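Local structure of extracellular protein containing a SCP domain (4IFA) at residues N53-D58 with V102-A107; E123-K128 with L168-F173; G304-E309 with K313-E318. The protein is of unknown function but is extracellular, carries an SCP domain of the cysteine-rich secretory protein family after a CAP-associated N-terminal region, and is a vaccine candidate. One frame throughout, in Å; residues are numbered along the deposited sequence.

Interaction 1: N53-D58 with V102-A107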
# COMPACT_ATOMS: atom_id res chain seq x y z
N ASN A 53 -17.32 2.35 8.09
CA ASN A 53 -18.21 3.24 8.87
C ASN A 53 -17.54 4.55 9.25
O ASN A 53 -18.22 5.55 9.49
CB ASN A 53 -18.68 2.60 10.21
CG ASN A 53 -19.65 1.42 10.08
OD1 ASN A 53 -19.74 0.61 11.03
ND2 ASN A 53 -20.41 1.33 8.98
N MSE A 54 -16.20 4.55 9.34
CA MSE A 54 -15.47 5.78 9.70
C MSE A 54 -15.35 6.77 8.53
O MSE A 54 -15.17 7.99 8.75
CB MSE A 54 -14.09 5.43 10.22
CG MSE A 54 -14.07 4.31 11.26
SE MSE A 54 -15.13 4.74 12.83
CE MSE A 54 -14.03 6.00 13.19
N ILE A 55 -15.46 6.28 7.31
CA ILE A 55 -15.30 7.11 6.12
C ILE A 55 -16.42 8.13 6.08
O ILE A 55 -17.62 7.77 6.15
CB ILE A 55 -15.27 6.29 4.80
CG1 ILE A 55 -14.19 5.21 4.79
CG2 ILE A 55 -15.07 7.24 3.60
CD1 ILE A 55 -12.77 5.73 4.77
N GLY A 56 -16.04 9.41 6.01
CA GLY A 56 -16.98 10.53 5.99
C GLY A 56 -17.22 11.13 7.37
O GLY A 56 -17.82 12.21 7.49
N GLY A 57 -16.81 10.40 8.41
CA GLY A 57 -16.95 10.85 9.78
C GLY A 57 -15.79 11.77 10.15
O GLY A 57 -14.83 11.94 9.37
N ASP A 58 -15.86 12.38 11.32
CA ASP A 58 -14.76 13.26 11.67
C ASP A 58 -13.65 12.58 12.42
O ASP A 58 -13.73 11.38 12.78
CB ASP A 58 -15.25 14.52 12.34
CG ASP A 58 -15.89 14.30 13.69
OD1 ASP A 58 -15.65 13.30 14.37
OD2 ASP A 58 -16.62 15.19 14.12
N VAL A 102 -11.29 10.60 4.86
CA VAL A 102 -11.53 10.57 3.42
C VAL A 102 -11.09 9.29 2.71
O VAL A 102 -11.51 9.04 1.59
CB VAL A 102 -10.87 11.81 2.72
CG1 VAL A 102 -11.45 13.12 3.32
CG2 VAL A 102 -9.35 11.81 2.74
N THR A 103 -10.28 8.48 3.38
CA THR A 103 -9.76 7.24 2.80
C THR A 103 -9.27 6.33 3.89
O THR A 103 -9.08 6.77 5.02
CB THR A 103 -8.64 7.58 1.78
OG1 THR A 103 -8.23 6.42 1.01
CG2 THR A 103 -7.41 8.15 2.43
N ALA A 104 -9.09 5.04 3.57
CA ALA A 104 -8.45 4.10 4.50
C ALA A 104 -7.92 2.94 3.70
O ALA A 104 -8.48 2.61 2.66
CB ALA A 104 -9.43 3.58 5.59
N TYR A 105 -6.85 2.34 4.19
CA TYR A 105 -6.32 1.12 3.62
C TYR A 105 -6.25 0.07 4.73
O TYR A 105 -5.59 0.26 5.76
CB TYR A 105 -4.93 1.33 3.01
CG TYR A 105 -4.38 0.05 2.43
CD1 TYR A 105 -4.97 -0.53 1.33
CD2 TYR A 105 -3.28 -0.62 3.01
CE1 TYR A 105 -4.51 -1.71 0.78
CE2 TYR A 105 -2.83 -1.84 2.44
CZ TYR A 105 -3.46 -2.35 1.35
OH TYR A 105 -3.00 -3.53 0.73
N VAL A 106 -6.91 -1.07 4.47
CA VAL A 106 -6.96 -2.23 5.35
C VAL A 106 -6.06 -3.33 4.86
O VAL A 106 -6.17 -3.74 3.70
CB VAL A 106 -8.42 -2.78 5.42
CG1 VAL A 106 -8.46 -4.07 6.26
CG2 VAL A 106 -9.36 -1.72 5.99
N ALA A 107 -5.14 -3.80 5.73
CA ALA A 107 -4.29 -4.96 5.42
C ALA A 107 -4.37 -6.06 6.45
O ALA A 107 -4.00 -7.19 6.16
CB ALA A 107 -2.82 -4.48 5.29

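Interaction 2: E123-K128 with L168-F173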
# COMPACT_ATOMS: atom_id res chain seq x y z
N GLU A 123 -13.31 -15.30 -7.14
CA GLU A 123 -14.59 -15.75 -7.73
C GLU A 123 -15.76 -15.44 -6.79
O GLU A 123 -16.87 -15.18 -7.25
CB GLU A 123 -14.52 -17.21 -8.23
CG GLU A 123 -14.32 -18.22 -7.17
CD GLU A 123 -14.20 -19.65 -7.66
OE1 GLU A 123 -14.43 -20.53 -6.82
OE2 GLU A 123 -13.92 -19.90 -8.85
N ASP A 124 -15.54 -15.55 -5.49
CA ASP A 124 -16.60 -15.27 -4.51
C ASP A 124 -16.83 -13.78 -4.32
O ASP A 124 -17.98 -13.34 -4.18
CB ASP A 124 -16.27 -15.91 -3.18
CG ASP A 124 -16.22 -17.43 -3.28
OD1 ASP A 124 -17.06 -18.04 -3.98
OD2 ASP A 124 -15.34 -18.07 -2.66
N VAL A 125 -15.77 -12.98 -4.39
CA VAL A 125 -15.89 -11.53 -4.30
C VAL A 125 -16.70 -11.02 -5.50
O VAL A 125 -17.61 -10.23 -5.33
CB VAL A 125 -14.51 -10.87 -4.26
CG1 VAL A 125 -14.60 -9.35 -4.44
CG2 VAL A 125 -13.78 -11.24 -2.97
N TYR A 126 -16.40 -11.51 -6.71
CA TYR A 126 -17.04 -11.03 -7.92
C TYR A 126 -18.50 -11.34 -7.93
O TYR A 126 -19.30 -10.47 -8.20
CB TYR A 126 -16.40 -11.70 -9.16
CG TYR A 126 -16.92 -11.16 -10.48
CD1 TYR A 126 -16.20 -10.25 -11.23
CD2 TYR A 126 -18.13 -11.58 -10.98
CE1 TYR A 126 -16.70 -9.77 -12.44
CE2 TYR A 126 -18.64 -11.10 -12.17
CZ TYR A 126 -17.92 -10.18 -12.88
OH TYR A 126 -18.48 -9.76 -14.10
N LYS A 127 -18.81 -12.59 -7.60
CA LYS A 127 -20.16 -13.11 -7.70
C LYS A 127 -21.15 -12.30 -6.93
O LYS A 127 -22.30 -12.13 -7.37
CB LYS A 127 -20.18 -14.54 -7.19
CG LYS A 127 -21.37 -15.34 -7.64
CD LYS A 127 -21.31 -16.73 -7.07
CE LYS A 127 -20.11 -17.52 -7.56
NZ LYS A 127 -20.12 -18.89 -7.01
N LYS A 128 -20.74 -11.79 -5.77
CA LYS A 128 -21.68 -11.08 -4.91
C LYS A 128 -21.96 -9.66 -5.44
O LYS A 128 -23.01 -9.08 -5.12
CB LYS A 128 -21.28 -11.14 -3.40
CG LYS A 128 -20.12 -10.30 -2.98
CD LYS A 128 -19.69 -10.53 -1.50
CE LYS A 128 -19.00 -11.90 -1.26
NZ LYS A 128 -18.58 -12.26 0.16
N LEU A 168 -10.23 -3.12 -4.37
CA LEU A 168 -10.04 -4.47 -3.79
C LEU A 168 -8.74 -5.04 -4.33
O LEU A 168 -8.68 -5.47 -5.47
CB LEU A 168 -11.23 -5.37 -4.13
CG LEU A 168 -12.63 -4.82 -3.77
CD1 LEU A 168 -13.71 -5.80 -4.27
CD2 LEU A 168 -12.76 -4.59 -2.29
N TYR A 169 -7.71 -5.06 -3.48
CA TYR A 169 -6.41 -5.53 -3.90
C TYR A 169 -6.30 -7.04 -3.74
O TYR A 169 -6.46 -7.58 -2.64
CB TYR A 169 -5.30 -4.84 -3.11
CG TYR A 169 -4.96 -3.42 -3.51
CD1 TYR A 169 -4.33 -3.16 -4.72
CD2 TYR A 169 -5.17 -2.34 -2.64
CE1 TYR A 169 -3.95 -1.89 -5.09
CE2 TYR A 169 -4.77 -1.07 -3.00
CZ TYR A 169 -4.18 -0.85 -4.21
OH TYR A 169 -3.70 0.40 -4.58
N PHE A 170 -6.00 -7.71 -4.85
CA PHE A 170 -5.81 -9.17 -4.88
C PHE A 170 -4.35 -9.55 -5.15
O PHE A 170 -3.62 -8.82 -5.81
CB PHE A 170 -6.65 -9.79 -5.99
CG PHE A 170 -8.10 -9.84 -5.68
CD1 PHE A 170 -8.64 -10.94 -5.02
CD2 PHE A 170 -8.93 -8.78 -5.98
CE1 PHE A 170 -10.01 -10.97 -4.67
CE2 PHE A 170 -10.27 -8.81 -5.65
CZ PHE A 170 -10.80 -9.89 -4.99
N ASP A 171 -3.99 -10.72 -4.64
CA ASP A 171 -2.83 -11.46 -5.07
C ASP A 171 -3.36 -12.37 -6.16
O ASP A 171 -4.10 -13.32 -5.87
CB ASP A 171 -2.30 -12.27 -3.88
CG ASP A 171 -1.12 -13.13 -4.26
OD1 ASP A 171 -1.04 -13.60 -5.42
OD2 ASP A 171 -0.22 -13.30 -3.40
N HIS A 172 -3.08 -12.05 -7.42
CA HIS A 172 -3.66 -12.84 -8.54
C HIS A 172 -3.09 -14.22 -8.63
O HIS A 172 -3.65 -15.07 -9.35
CB HIS A 172 -3.56 -12.14 -9.90
CG HIS A 172 -2.28 -12.37 -10.63
ND1 HIS A 172 -1.14 -11.64 -10.39
CD2 HIS A 172 -1.96 -13.24 -11.63
CE1 HIS A 172 -0.17 -12.05 -11.19
NE2 HIS A 172 -0.65 -13.02 -11.96
N PHE A 173 -1.95 -14.47 -7.98
CA PHE A 173 -1.36 -15.84 -8.04
C PHE A 173 -2.13 -16.78 -7.11
O PHE A 173 -2.29 -17.96 -7.44
CB PHE A 173 0.13 -15.83 -7.65
CG PHE A 173 1.00 -15.03 -8.59
CD1 PHE A 173 1.24 -15.49 -9.86
CD2 PHE A 173 1.62 -13.86 -8.17
CE1 PHE A 173 2.06 -14.79 -10.72
CE2 PHE A 173 2.44 -13.16 -9.03
CZ PHE A 173 2.66 -13.61 -10.29

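Interaction 3: G304-E309 with K313-E318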
# COMPACT_ATOMS: atom_id res chain seq x y z
N GLY A 304 2.02 -4.01 -6.77
CA GLY A 304 2.63 -4.29 -8.07
C GLY A 304 3.71 -5.35 -7.92
O GLY A 304 3.81 -6.31 -8.72
N TRP A 305 4.54 -5.25 -6.88
CA TRP A 305 5.59 -6.24 -6.63
C TRP A 305 5.02 -7.62 -6.30
O TRP A 305 5.48 -8.66 -6.79
CB TRP A 305 6.55 -5.81 -5.53
CG TRP A 305 7.38 -4.62 -5.88
CD1 TRP A 305 7.93 -4.35 -7.11
CD2 TRP A 305 7.86 -3.58 -5.00
NE1 TRP A 305 8.68 -3.21 -7.06
CE2 TRP A 305 8.65 -2.71 -5.78
CE3 TRP A 305 7.66 -3.28 -3.66
CZ2 TRP A 305 9.25 -1.57 -5.22
CZ3 TRP A 305 8.22 -2.14 -3.14
CH2 TRP A 305 9.03 -1.33 -3.91
N LEU A 306 3.99 -7.66 -5.47
CA LEU A 306 3.35 -8.95 -5.09
C LEU A 306 2.84 -9.68 -6.30
O LEU A 306 2.89 -10.92 -6.37
CB LEU A 306 2.19 -8.68 -4.13
CG LEU A 306 1.48 -9.88 -3.51
CD1 LEU A 306 2.42 -10.64 -2.60
CD2 LEU A 306 0.19 -9.44 -2.80
N ASN A 307 2.34 -8.92 -7.28
CA ASN A 307 1.76 -9.48 -8.50
C ASN A 307 2.71 -9.68 -9.69
O ASN A 307 2.26 -9.97 -10.79
CB ASN A 307 0.56 -8.64 -8.91
CG ASN A 307 -0.64 -8.93 -8.06
OD1 ASN A 307 -1.27 -9.97 -8.27
ND2 ASN A 307 -0.99 -8.03 -7.13
N SER A 308 4.00 -9.66 -9.40
CA SER A 308 5.04 -9.88 -10.44
C SER A 308 5.95 -11.02 -9.96
O SER A 308 6.54 -10.90 -8.88
CB SER A 308 5.84 -8.61 -10.60
OG SER A 308 7.03 -8.87 -11.38
N GLU A 309 6.13 -12.08 -10.75
CA GLU A 309 6.90 -13.24 -10.30
C GLU A 309 8.28 -12.93 -9.75
O GLU A 309 8.67 -13.44 -8.71
CB GLU A 309 7.04 -14.31 -11.39
CG GLU A 309 5.76 -15.02 -11.78
CD GLU A 309 5.32 -16.13 -10.79
OE1 GLU A 309 5.64 -16.11 -9.57
OE2 GLU A 309 4.56 -17.03 -11.26
N LYS A 313 9.45 -13.22 -5.72
CA LYS A 313 10.52 -14.09 -5.25
C LYS A 313 11.31 -13.41 -4.11
O LYS A 313 11.64 -14.08 -3.13
CB LYS A 313 11.44 -14.57 -6.39
CG LYS A 313 10.76 -15.56 -7.32
CD LYS A 313 11.63 -16.23 -8.36
CE LYS A 313 10.72 -17.02 -9.34
NZ LYS A 313 9.72 -17.93 -8.68
N ASN A 314 11.61 -12.10 -4.23
CA ASN A 314 12.35 -11.44 -3.16
C ASN A 314 11.49 -11.28 -1.91
O ASN A 314 11.94 -11.57 -0.80
CB ASN A 314 12.88 -10.07 -3.60
CG ASN A 314 14.00 -10.16 -4.59
OD1 ASN A 314 14.88 -11.03 -4.49
ND2 ASN A 314 13.99 -9.24 -5.54
N LEU A 315 10.22 -10.90 -2.10
CA LEU A 315 9.31 -10.79 -0.96
C LEU A 315 9.22 -12.05 -0.14
O LEU A 315 9.15 -12.02 1.08
CB LEU A 315 7.90 -10.44 -1.43
CG LEU A 315 7.73 -9.05 -2.02
CD1 LEU A 315 6.34 -8.94 -2.69
CD2 LEU A 315 7.88 -7.91 -1.01
N LEU A 316 9.25 -13.19 -0.82
CA LEU A 316 8.98 -14.48 -0.18
C LEU A 316 10.23 -15.31 0.11
O LEU A 316 10.13 -16.47 0.48
CB LEU A 316 7.98 -15.31 -1.02
CG LEU A 316 6.62 -14.65 -1.28
CD1 LEU A 316 5.70 -15.60 -2.04
CD2 LEU A 316 5.99 -14.14 -0.01
N ASN A 317 11.41 -14.71 -0.01
CA ASN A 317 12.63 -15.46 0.21
C ASN A 317 12.94 -15.59 1.68
O ASN A 317 13.23 -14.61 2.34
CB ASN A 317 13.80 -14.79 -0.53
CG ASN A 317 15.05 -15.65 -0.56
OD1 ASN A 317 15.18 -16.65 0.17
ND2 ASN A 317 15.99 -15.28 -1.43
N GLU A 318 12.87 -16.81 2.20
CA GLU A 318 13.15 -17.04 3.61
C GLU A 318 14.62 -16.74 3.98
O GLU A 318 14.95 -16.53 5.17
CB GLU A 318 12.78 -18.49 3.99
CG GLU A 318 12.88 -18.78 5.50
CD GLU A 318 12.10 -20.01 5.94
OE1 GLU A 318 12.07 -21.00 5.16
OE2 GLU A 318 11.52 -19.99 7.06
O HOH W 1 7.70 -15.95 -8.10

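Interaction 1: N53-D58 with V102-A107
With CG1 standing opposite its own carbonyl carbon and beside the backbone N (chi1 -56°), and chi2 turned to -68°, I55 swings its CD1 methyl onto the strand at T103 and A104. That single methyl carries nearly all of the touching. It sits directly above the flat face of the T103-A104 peptide, with I55 CD1 3.7 Å from T103 C. A second contact places I55 CD1 3.9 Å from A104 N, and the methyl also meets the side chain of A104, I55 CD1 to A104 CB at 4.1 Å. V102 lies at the margin and contributes backbone: its C atom is 4.4 Å from I55 CD1, while its side chain, like that of T103, starts off in the other direction. The backbone around I55 is a type II beta turn from M54 to G57, closed by a bond from G57 N to M54 O of 2.9 Å. I55 occupies the second position of this turn and G56 the third, where phi of 95° is a value that glycine adopts readily. The facing strand is irregular as well, since V102 and T103 are both opposite G95 in a classic beta bulge. Backbone hydrogen bonds of G56 and G57 with V101 dock the turn on strand 100-106 just ahead of the isoleucine contact. On the far face, T103 OG1 is hydrogen-bonded to Y182 O; on the near face A104 also touches F94 of strand 92-97. Beyond the turn, D58 caps the next helix through OD1 to N61 N.

Interaction 2: E123-K128 with L168-F173
V125 fits between L168 and F170: CG1 reaches both, CG2 the ring of F170 alone. V125 CG1 lies 3.7 Å from L168 CD1, the two side chains sliding past each other in opposite directions. The other branch, V125 CG2, comes 3.8 Å from F170 CZ. F170 presents its rim: V125 CB lies in the ring plane and CG2 close to it, so the valine abuts the edge and does not cover a face. With CG1 anti to the backbone N (chi1 169°), V125 spreads both methyls toward the strand. L168 and F170, two residues apart, project from the same face of strand 164-171 and form a pair of supports for the one valine.

In the next shell, F170 makes an edge-to-face contact with Y122 of the same helix, and both L168 and F170 touch L177 on the adjoining strand. At the strand end, D171 OD1 accepts from F173 N at 2.9 Å, with an N-H...O angle of 132°, in an Asx turn. D171 OD2 forms a salt bridge with R312. All three residues in direct contact are buried and apolar, the pattern of a short helix, 122-128, packed against one face of an antiparallel sheet.

Interaction 3: G304-E309 with K313-E318
E309 and K313 are joined by an i to i+4 helical bond, K313 N to E309 O at 3.1 Å with an N-H...O angle of 150°, in the helix 309-315 that follows helix 298-306 after a bend at N307 and S308. The K313 donor is tilted 27° from the E309 carbonyl plane. The lysine chain then runs past the same oxygen, K313 CG lying 3.3 Å from E309 O, and bends at its last torsion (chi4 -50°) to place the ammonium near one water. That water accepts from K313 NZ at 2.9 Å and donates to E309 O at 2.8 Å. It also donates to E309 OE1, at 2.5 Å, a separation short enough to be treated with caution. E309 O therefore receives two donors, an amide and a water, while the charged ends stay 4.6 Å apart between E309 OE1 and K313 NZ, beyond a salt bridge.

The inner side is apolar. L315 sends its CD1 methyl against the end of the preceding helix, 3.8 Å from L306 CA, so that it leans mainly on backbone; its side-chain contacts with W305 CB and the tip of L306 are looser. W305 leads its indole away from L315, and NE1 bonds to I291 O of strand 286-293, while L306 also packs on I231 of helix 210-234. The contact thus divides into a buried hydrocarbon joint between two helices and an exposed polar edge, where one water links the opposite charges and their attraction is probably damped by solvent.

Following the chain, interaction 1 closes a loop from the turn after helix 51-54, through helix 59-66 and three sheet strands, to strand 100-106. Interaction 2 then encloses the 134-147 hairpin, helix 150-155 and strand 158-161 between helix 122-128 and strand 164-171. Interaction 3 spans only three intervening residues and joins helix 298-306 to helix 309-315. The three lie in series, none nesting or crossing. Interactions 1 and 2 reach the same seven-stranded sheet and touch through Y105 CE1 and Y169 CD2 at 3.5 Å. Between interactions 2 and 3 the two family regions meet: H172 ND1 lies 2.7 Å from N307 OD1 and F170 O 3.0 Å from N307 ND2, both probable hydrogen bonds.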